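Hypothetical protein (PDB 2GSL) is possibly a ribonuclease involved in RNA processing, a small all-helical, magnesium-binding dimer that probably belongs to the MrnC family. Local coordinates at residues R11-G15 / L16-F20; K46-K49 / A50-A54; R89-V93 / M94-E98. All blocks are in the same frame, centred on the assembly; numbering follows the deposited sequence.

Contact 1. Residues R11-G15 / L16-F20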
loop_
_atom_site.group_PDB
_atom_site.type_symbol
_atom_site.label_atom_id
_atom_site.label_comp_id
_atom_site.label_asym_id
_atom_site.label_seq_id
_atom_site.Cartn_x
_atom_site.Cartn_y
_atom_site.Cartn_z
ATOM N N ARG A 11 -4.691 0.789 22.655
ATOM C CA ARG A 11 -3.579 0.916 23.599
ATOM C C ARG A 11 -2.854 2.235 23.397
ATOM O O ARG A 11 -2.471 2.899 24.361
ATOM C CB ARG A 11 -2.582 -0.233 23.425
ATOM C CG ARG A 11 -1.507 -0.302 24.511
ATOM C CD ARG A 11 -2.077 -0.799 25.839
ATOM N NE ARG A 11 -1.053 -0.901 26.873
ATOM C CZ ARG A 11 -1.237 -1.483 28.055
ATOM N NH1 ARG A 11 -0.244 -1.525 28.933
ATOM N NH2 ARG A 11 -2.410 -2.029 28.358
ATOM N N ASP A 12 -2.661 2.608 22.138
ATOM C CA ASP A 12 -1.990 3.861 21.830
ATOM C C ASP A 12 -1.990 4.064 20.316
ATOM O O ASP A 12 -0.972 4.428 19.728
ATOM C CB ASP A 12 -0.553 3.842 22.398
ATOM C CG ASP A 12 -0.038 5.236 22.788
ATOM O OD1 ASP A 12 -0.780 5.991 23.454
ATOM O OD2 ASP A 12 1.119 5.566 22.446
ATOM N N TYR A 13 -3.139 3.812 19.689
ATOM C CA TYR A 13 -3.285 3.996 18.242
ATOM C C TYR A 13 -4.410 4.985 17.924
ATOM O O TYR A 13 -5.573 4.738 18.238
ATOM C CB TYR A 13 -3.579 2.663 17.542
ATOM C CG TYR A 13 -2.364 1.966 16.967
ATOM C CD1 TYR A 13 -1.953 0.727 17.448
ATOM C CD2 TYR A 13 -1.632 2.538 15.933
ATOM C CE1 TYR A 13 -0.845 0.076 16.918
ATOM C CE2 TYR A 13 -0.521 1.890 15.394
ATOM C CZ TYR A 13 -0.135 0.660 15.891
ATOM O OH TYR A 13 0.959 0.014 15.361
ATOM N N SER A 14 -4.065 6.108 17.305
ATOM C CA SER A 14 -5.069 7.105 16.952
ATOM C C SER A 14 -5.750 6.672 15.659
ATOM O O SER A 14 -5.181 5.918 14.862
ATOM C CB SER A 14 -4.425 8.463 16.723
ATOM O OG SER A 14 -3.826 8.494 15.443
ATOM N N GLY A 15 -6.967 7.157 15.444
ATOM C CA GLY A 15 -7.692 6.799 14.237
ATOM C C GLY A 15 -6.981 7.286 12.991
ATOM O O GLY A 15 -7.209 6.777 11.895
ATOM N N LEU A 16 -6.104 8.265 13.172
ATOM C CA LEU A 16 -5.361 8.844 12.072
ATOM C C LEU A 16 -4.171 7.982 11.722
ATOM O O LEU A 16 -3.696 7.985 10.591
ATOM C CB LEU A 16 -4.878 10.229 12.464
ATOM C CG LEU A 16 -5.022 11.273 11.373
ATOM C CD1 LEU A 16 -6.465 11.318 10.894
ATOM C CD2 LEU A 16 -4.589 12.620 11.916
ATOM N N GLU A 17 -3.664 7.261 12.709
ATOM C CA GLU A 17 -2.529 6.393 12.463
ATOM C C GLU A 17 -2.975 5.141 11.738
ATOM O O GLU A 17 -2.290 4.657 10.841
ATOM C CB GLU A 17 -1.850 6.029 13.769
ATOM C CG GLU A 17 -0.882 7.089 14.195
ATOM C CD GLU A 17 -0.452 6.917 15.620
ATOM O OE1 GLU A 17 -1.353 6.878 16.491
ATOM O OE2 GLU A 17 0.776 6.830 15.863
ATOM N N LEU A 18 -4.133 4.623 12.132
ATOM C CA LEU A 18 -4.672 3.434 11.500
ATOM C C LEU A 18 -5.051 3.759 10.062
ATOM O O LEU A 18 -4.701 3.032 9.136
ATOM C CB LEU A 18 -5.899 2.934 12.269
ATOM C CG LEU A 18 -5.666 2.558 13.739
ATOM C CD1 LEU A 18 -7.008 2.447 14.433
ATOM C CD2 LEU A 18 -4.883 1.239 13.845
ATOM N N ALA A 19 -5.769 4.859 9.880
ATOM C CA ALA A 19 -6.206 5.289 8.552
ATOM C C ALA A 19 -5.020 5.444 7.598
ATOM O O ALA A 19 -5.164 5.306 6.383
ATOM C CB ALA A 19 -6.957 6.617 8.662
ATOM N N PHE A 20 -3.856 5.748 8.165
ATOM C CA PHE A 20 -2.629 5.930 7.397
ATOM C C PHE A 20 -2.196 4.572 6.864
ATOM O O PHE A 20 -1.835 4.419 5.694
ATOM C CB PHE A 20 -1.533 6.517 8.300
ATOM C CG PHE A 20 -0.270 6.899 7.570
ATOM C CD1 PHE A 20 -0.320 7.702 6.429
ATOM C CD2 PHE A 20 0.979 6.493 8.049
ATOM C CE1 PHE A 20 0.855 8.094 5.782
ATOM C CE2 PHE A 20 2.148 6.882 7.409
ATOM C CZ PHE A 20 2.095 7.684 6.273
#
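The backbone turns from a loop into helix 15-34 at Ser14, where Ser14 O accepts from Leu18 N at 3.2 Å and, from above its carbonyl plane, Ser14 O accepts from Glu17 N at 3.0 Å. Ser14 and Glu17 also grip each other in both directions. With chi1 at 78°, Ser14 OG sits between its own N and carbonyl carbon, facing into the first turn, where it accepts from Glu17 N at 3.0 Å and more weakly from Leu16 N. A serine suits the place because so short a side chain brings its hydroxyl right up to the first-turn amides. Glu17 reaches back on an extended chain, and its OE1 receives Ser14 N at 2.9 Å in an almost straight bond (170°), as well as the Ser14 hydroxyl. Both donors use the anti side of the carboxylate, and the helix start would probably favour its negative charge. Leu18 CD2 lies obliquely against the Tyr13 ring, 4.1 Å from Tyr13 CD2, while Glu17 CB comes up to the ring edge. Tyr13 OH bonds to Leu35 O of the second subunit, linking the residue just before the cap to that subunit. This reciprocal pairing of N-cap and third helical residue is a classic capping box.

Contact 2. Residues K46-K49 / A50-A54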
loop_
_atom_site.group_PDB
_atom_site.type_symbol
_atom_site.label_atom_id
_atom_site.label_comp_id
_atom_site.label_asym_id
_atom_site.label_seq_id
_atom_site.Cartn_x
_atom_site.Cartn_y
_atom_site.Cartn_z
ATOM N N LYS A 46 -6.727 4.508 -13.970
ATOM C CA LYS A 46 -8.083 5.048 -13.971
ATOM C C LYS A 46 -9.046 4.219 -13.119
ATOM O O LYS A 46 -9.839 4.780 -12.360
ATOM C CB LYS A 46 -8.610 5.131 -15.404
ATOM C CG LYS A 46 -10.055 5.589 -15.511
ATOM C CD LYS A 46 -10.522 5.634 -16.956
ATOM C CE LYS A 46 -10.550 4.258 -17.585
ATOM N NZ LYS A 46 -10.818 4.372 -19.051
ATOM N N TYR A 47 -8.986 2.894 -13.252
ATOM C CA TYR A 47 -9.860 1.999 -12.474
ATOM C C TYR A 47 -9.493 1.981 -10.987
ATOM O O TYR A 47 -10.357 1.787 -10.126
ATOM C CB TYR A 47 -9.799 0.554 -13.000
ATOM C CG TYR A 47 -10.569 0.313 -14.277
ATOM C CD1 TYR A 47 -10.231 0.985 -15.447
ATOM C CD2 TYR A 47 -11.631 -0.592 -14.320
ATOM C CE1 TYR A 47 -10.927 0.769 -16.631
ATOM C CE2 TYR A 47 -12.337 -0.818 -15.505
ATOM C CZ TYR A 47 -11.974 -0.129 -16.659
ATOM O OH TYR A 47 -12.650 -0.325 -17.847
ATOM N N VAL A 48 -8.206 2.167 -10.701
ATOM C CA VAL A 48 -7.722 2.172 -9.332
ATOM C C VAL A 48 -8.218 3.412 -8.601
ATOM O O VAL A 48 -8.797 3.308 -7.515
ATOM C CB VAL A 48 -6.188 2.143 -9.284
ATOM C CG1 VAL A 48 -5.715 2.233 -7.849
ATOM C CG2 VAL A 48 -5.676 0.864 -9.929
ATOM N N LYS A 49 -8.000 4.579 -9.209
ATOM C CA LYS A 49 -8.417 5.847 -8.619
ATOM C C LYS A 49 -9.909 5.884 -8.362
ATOM O O LYS A 49 -10.390 6.566 -7.449
ATOM C CB LYS A 49 -8.051 7.020 -9.528
ATOM C CG LYS A 49 -6.569 7.253 -9.662
ATOM C CD LYS A 49 -6.269 8.557 -10.378
ATOM C CE LYS A 49 -4.755 8.757 -10.535
ATOM N NZ LYS A 49 -4.384 10.035 -11.228
ATOM N N ALA A 50 -10.645 5.149 -9.178
ATOM C CA ALA A 50 -12.079 5.113 -9.042
ATOM C C ALA A 50 -12.495 4.512 -7.716
ATOM O O ALA A 50 -13.445 4.989 -7.111
ATOM C CB ALA A 50 -12.691 4.323 -10.193
ATOM N N LYS A 51 -11.805 3.479 -7.244
ATOM C CA LYS A 51 -12.217 2.875 -5.973
ATOM C C LYS A 51 -11.285 3.202 -4.827
ATOM O O LYS A 51 -11.362 2.591 -3.769
ATOM C CB LYS A 51 -12.317 1.347 -6.073
ATOM C CG LYS A 51 -12.637 0.784 -7.428
ATOM C CD LYS A 51 -13.938 1.285 -7.997
ATOM C CE LYS A 51 -14.096 0.721 -9.412
ATOM N NZ LYS A 51 -12.817 0.894 -10.208
ATOM N N VAL A 52 -10.416 4.172 -5.039
ATOM C CA VAL A 52 -9.463 4.567 -4.028
ATOM C C VAL A 52 -9.780 5.965 -3.447
ATOM O O VAL A 52 -9.164 6.387 -2.467
ATOM C CB VAL A 52 -8.043 4.533 -4.649
ATOM C CG1 VAL A 52 -7.424 5.918 -4.663
ATOM C CG2 VAL A 52 -7.171 3.535 -3.911
ATOM N N ASN A 53 -10.753 6.671 -4.025
ATOM C CA ASN A 53 -11.094 8.024 -3.562
ATOM C C ASN A 53 -12.049 8.064 -2.373
ATOM O O ASN A 53 -12.758 7.089 -2.100
ATOM C CB ASN A 53 -11.673 8.859 -4.718
ATOM C CG ASN A 53 -12.984 8.301 -5.250
ATOM O OD1 ASN A 53 -14.029 8.366 -4.590
ATOM N ND2 ASN A 53 -12.930 7.742 -6.446
ATOM N N ALA A 54 -12.074 9.199 -1.673
ATOM C CA ALA A 54 -12.932 9.343 -0.495
ATOM C C ALA A 54 -14.410 9.062 -0.765
ATOM O O ALA A 54 -15.067 8.384 0.037
ATOM C CB ALA A 54 -12.767 10.729 0.121
#
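Two bends, at chi2 (-58°) and chi4 (-47°), fold the Lys51 chain back along its own helix, carrying NZ to Tyr47 O; at Asn53, chi1 of 64° sets the amide between the backbone N and carbonyl carbon and turns ND2 toward Lys49 O. Lys51 NZ meets Tyr47 O at 2.6 Å, in the carbonyl plane and on a lone pair. Lysine fits here because its long aliphatic part can lie in the buried setting while NZ finds oxygen partners, the second being Tyr34 OH. Asn53 ND2 donates to Lys49 O at 3.0 Å, again on a lone pair, although the acceptor is tilted from the amide plane. Weaker backbone bonds from Val52 N and Asn53 N gather on the same carbonyl, as the main chain leaves its regular helical course. Asparagine serves both sides of this break: its ND2 holds the end of helix 41-52, and its OD1 accepts from Tyr56 N as the N-cap of helix 54-64. Val48 CG1 lies 4.4 Å from Val52 CG2, and the two valines, compact and apolar, line one side of the helix. That side packs against helix 15-34, Val48 on Glu27 and Ile30, Val52 on Trp26 and Glu27, with Phe20 of the second subunit also on Val48; Asn53 then hands the chain from helix 41-52 to helix 54-64.

Contact 3. Residues R89-V93 / M94-E98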
loop_
_atom_site.group_PDB
_atom_site.type_symbol
_atom_site.label_atom_id
_atom_site.label_comp_id
_atom_site.label_asym_id
_atom_site.label_seq_id
_atom_site.Cartn_x
_atom_site.Cartn_y
_atom_site.Cartn_z
ATOM N N ARG A 89 -11.731 18.377 -1.048
ATOM C CA ARG A 89 -11.884 18.889 -2.402
ATOM C C ARG A 89 -12.986 18.190 -3.197
ATOM O O ARG A 89 -14.035 18.779 -3.472
ATOM C CB ARG A 89 -10.567 18.768 -3.174
ATOM C CG ARG A 89 -9.355 19.415 -2.513
ATOM C CD ARG A 89 -8.652 18.494 -1.504
ATOM N NE ARG A 89 -9.178 18.596 -0.140
ATOM C CZ ARG A 89 -8.580 18.078 0.933
ATOM N NH1 ARG A 89 -9.124 18.220 2.136
ATOM N NH2 ARG A 89 -7.432 17.423 0.808
ATOM N N SER A 90 -12.745 16.931 -3.554
ATOM C CA SER A 90 -13.689 16.164 -4.362
ATOM C C SER A 90 -14.906 15.641 -3.623
ATOM O O SER A 90 -15.848 15.155 -4.249
ATOM C CB SER A 90 -12.975 14.982 -5.014
ATOM O OG SER A 90 -11.773 15.399 -5.633
ATOM N N CYS A 91 -14.895 15.731 -2.300
ATOM C CA CYS A 91 -16.020 15.232 -1.526
ATOM C C CYS A 91 -16.440 16.196 -0.425
ATOM O O CYS A 91 -16.009 17.346 -0.405
ATOM C CB CYS A 91 -15.673 13.860 -0.931
ATOM S SG CYS A 91 -14.169 13.817 0.086
ATOM N N THR A 92 -17.294 15.724 0.481
ATOM C CA THR A 92 -17.773 16.541 1.592
ATOM C C THR A 92 -17.092 16.140 2.893
ATOM O O THR A 92 -16.422 15.109 2.968
ATOM C CB THR A 92 -19.291 16.388 1.808
ATOM O OG1 THR A 92 -19.576 15.050 2.232
ATOM C CG2 THR A 92 -20.055 16.687 0.526
ATOM N N VAL A 93 -17.279 16.957 3.923
ATOM C CA VAL A 93 -16.691 16.671 5.222
ATOM C C VAL A 93 -17.091 15.270 5.684
ATOM O O VAL A 93 -16.236 14.453 6.023
ATOM C CB VAL A 93 -17.136 17.711 6.275
ATOM C CG1 VAL A 93 -16.497 17.399 7.628
ATOM C CG2 VAL A 93 -16.739 19.106 5.813
HETATM N N MSE A 94 -18.393 14.995 5.681
HETATM C CA MSE A 94 -18.913 13.696 6.101
HETATM C C MSE A 94 -18.278 12.518 5.339
HETATM O O MSE A 94 -17.896 11.515 5.942
HETATM C CB MSE A 94 -20.433 13.661 5.911
HETATM C CG MSE A 94 -21.097 12.412 6.461
HETATM SE SE MSE A 94 -21.138 12.415 8.395
HETATM C CE MSE A 94 -22.959 11.750 8.633
ATOM N N GLU A 95 -18.172 12.648 4.019
ATOM C CA GLU A 95 -17.604 11.601 3.180
ATOM C C GLU A 95 -16.125 11.376 3.463
ATOM O O GLU A 95 -15.650 10.235 3.519
ATOM C CB GLU A 95 -17.805 11.946 1.703
ATOM C CG GLU A 95 -19.267 12.060 1.321
ATOM C CD GLU A 95 -19.495 12.359 -0.148
ATOM O OE1 GLU A 95 -20.676 12.348 -0.559
ATOM O OE2 GLU A 95 -18.513 12.602 -0.891
ATOM N N TYR A 96 -15.402 12.470 3.651
ATOM C CA TYR A 96 -13.979 12.391 3.929
ATOM C C TYR A 96 -13.778 11.656 5.257
ATOM O O TYR A 96 -12.939 10.762 5.366
ATOM C CB TYR A 96 -13.394 13.802 3.993
ATOM C CG TYR A 96 -11.893 13.828 4.017
ATOM C CD1 TYR A 96 -11.187 13.740 5.220
ATOM C CD2 TYR A 96 -11.170 13.871 2.831
ATOM C CE1 TYR A 96 -9.791 13.690 5.230
ATOM C CE2 TYR A 96 -9.788 13.819 2.830
ATOM C CZ TYR A 96 -9.102 13.725 4.025
ATOM O OH TYR A 96 -7.730 13.627 3.989
ATOM N N LYS A 97 -14.567 12.029 6.260
ATOM C CA LYS A 97 -14.479 11.398 7.562
ATOM C C LYS A 97 -14.747 9.895 7.437
ATOM O O LYS A 97 -13.942 9.076 7.882
ATOM C CB LYS A 97 -15.466 12.056 8.536
ATOM C CG LYS A 97 -15.089 13.505 8.893
ATOM C CD LYS A 97 -16.313 14.388 9.172
ATOM C CE LYS A 97 -17.052 14.036 10.478
ATOM N NZ LYS A 97 -16.460 14.625 11.732
ATOM N N GLU A 98 -15.861 9.528 6.818
ATOM C CA GLU A 98 -16.190 8.121 6.652
ATOM C C GLU A 98 -15.119 7.407 5.838
ATOM O O GLU A 98 -14.944 6.198 5.954
ATOM C CB GLU A 98 -17.549 7.974 5.979
ATOM C CG GLU A 98 -18.714 8.231 6.919
ATOM C CD GLU A 98 -20.013 8.479 6.177
ATOM O OE1 GLU A 98 -21.076 8.584 6.846
ATOM O OE2 GLU A 98 -19.969 8.579 4.923
#
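Thr92 and Glu95 set their side chains aslant of one another, and Thr92 OG1 accepts a weak but fairly straight bond from Glu95 N at 3.3 Å. Thr92 OG1 stands between its own N and carbonyl carbon (chi1 66°), which aims it at the first-turn amide; threonine suits the place by carrying its hydroxyl on a short branch. The Glu95 chain runs extended back past it until OE2 lies beside Cys91 CB, and the carboxylate has a long, weak ion pair with Lys55. Cys91 SG approaches the Tyr96 ring at its edge, 5.4 Å from the centroid and 87° off the normal, a sulfur-aromatic contact; Cys91 SG also packs on Tyr96 CB at 4.0 Å. Small and polarisable, the cysteine touches both this ring and Ala54 and Lys55 of helix 54-64. Val93 and Lys97 lie side by side and point the same way, CG1 of Val93 against CD of Lys97, whose bent chain takes NZ on to Lys80 O. Main-chain bonds close the turn, Tyr96 N to Thr92 O at 2.9 Å and Lys97 N to Val93 O at 3.0 Å. Such a threonine N-cap is a common way to start a helix, here helix 93-111, which farther along supplies the magnesium ligand Glu103.

How the contacts relate
All three contacts concern helix ends. Contacts 1 and 3 start helices 15-34 and 93-111, whereas contact 2 ends helix 41-52 and leads into helix 54-64. They share elements: contact 2 packs on helix 15-34, and helix 93-111 packs on contact 1, Leu111 meeting Tyr13 and Leu18. Contacts 1 and 2 are partly buried and reach the second subunit; contact 3 is a surface contact that no other chain of the assembly touches. Their chemistry differs too: a reciprocal serine-glutamate cap, a lysine and an asparagine drawn onto carbonyls, and a weaker threonine cap beside a sulfur-aromatic pair. Contacts 2 and 3 meet directly, Ala54 CB packing on Cys91 SG at 3.4 Å. Each contact has a side chain about 6 to 7 Å from the magnesium ion.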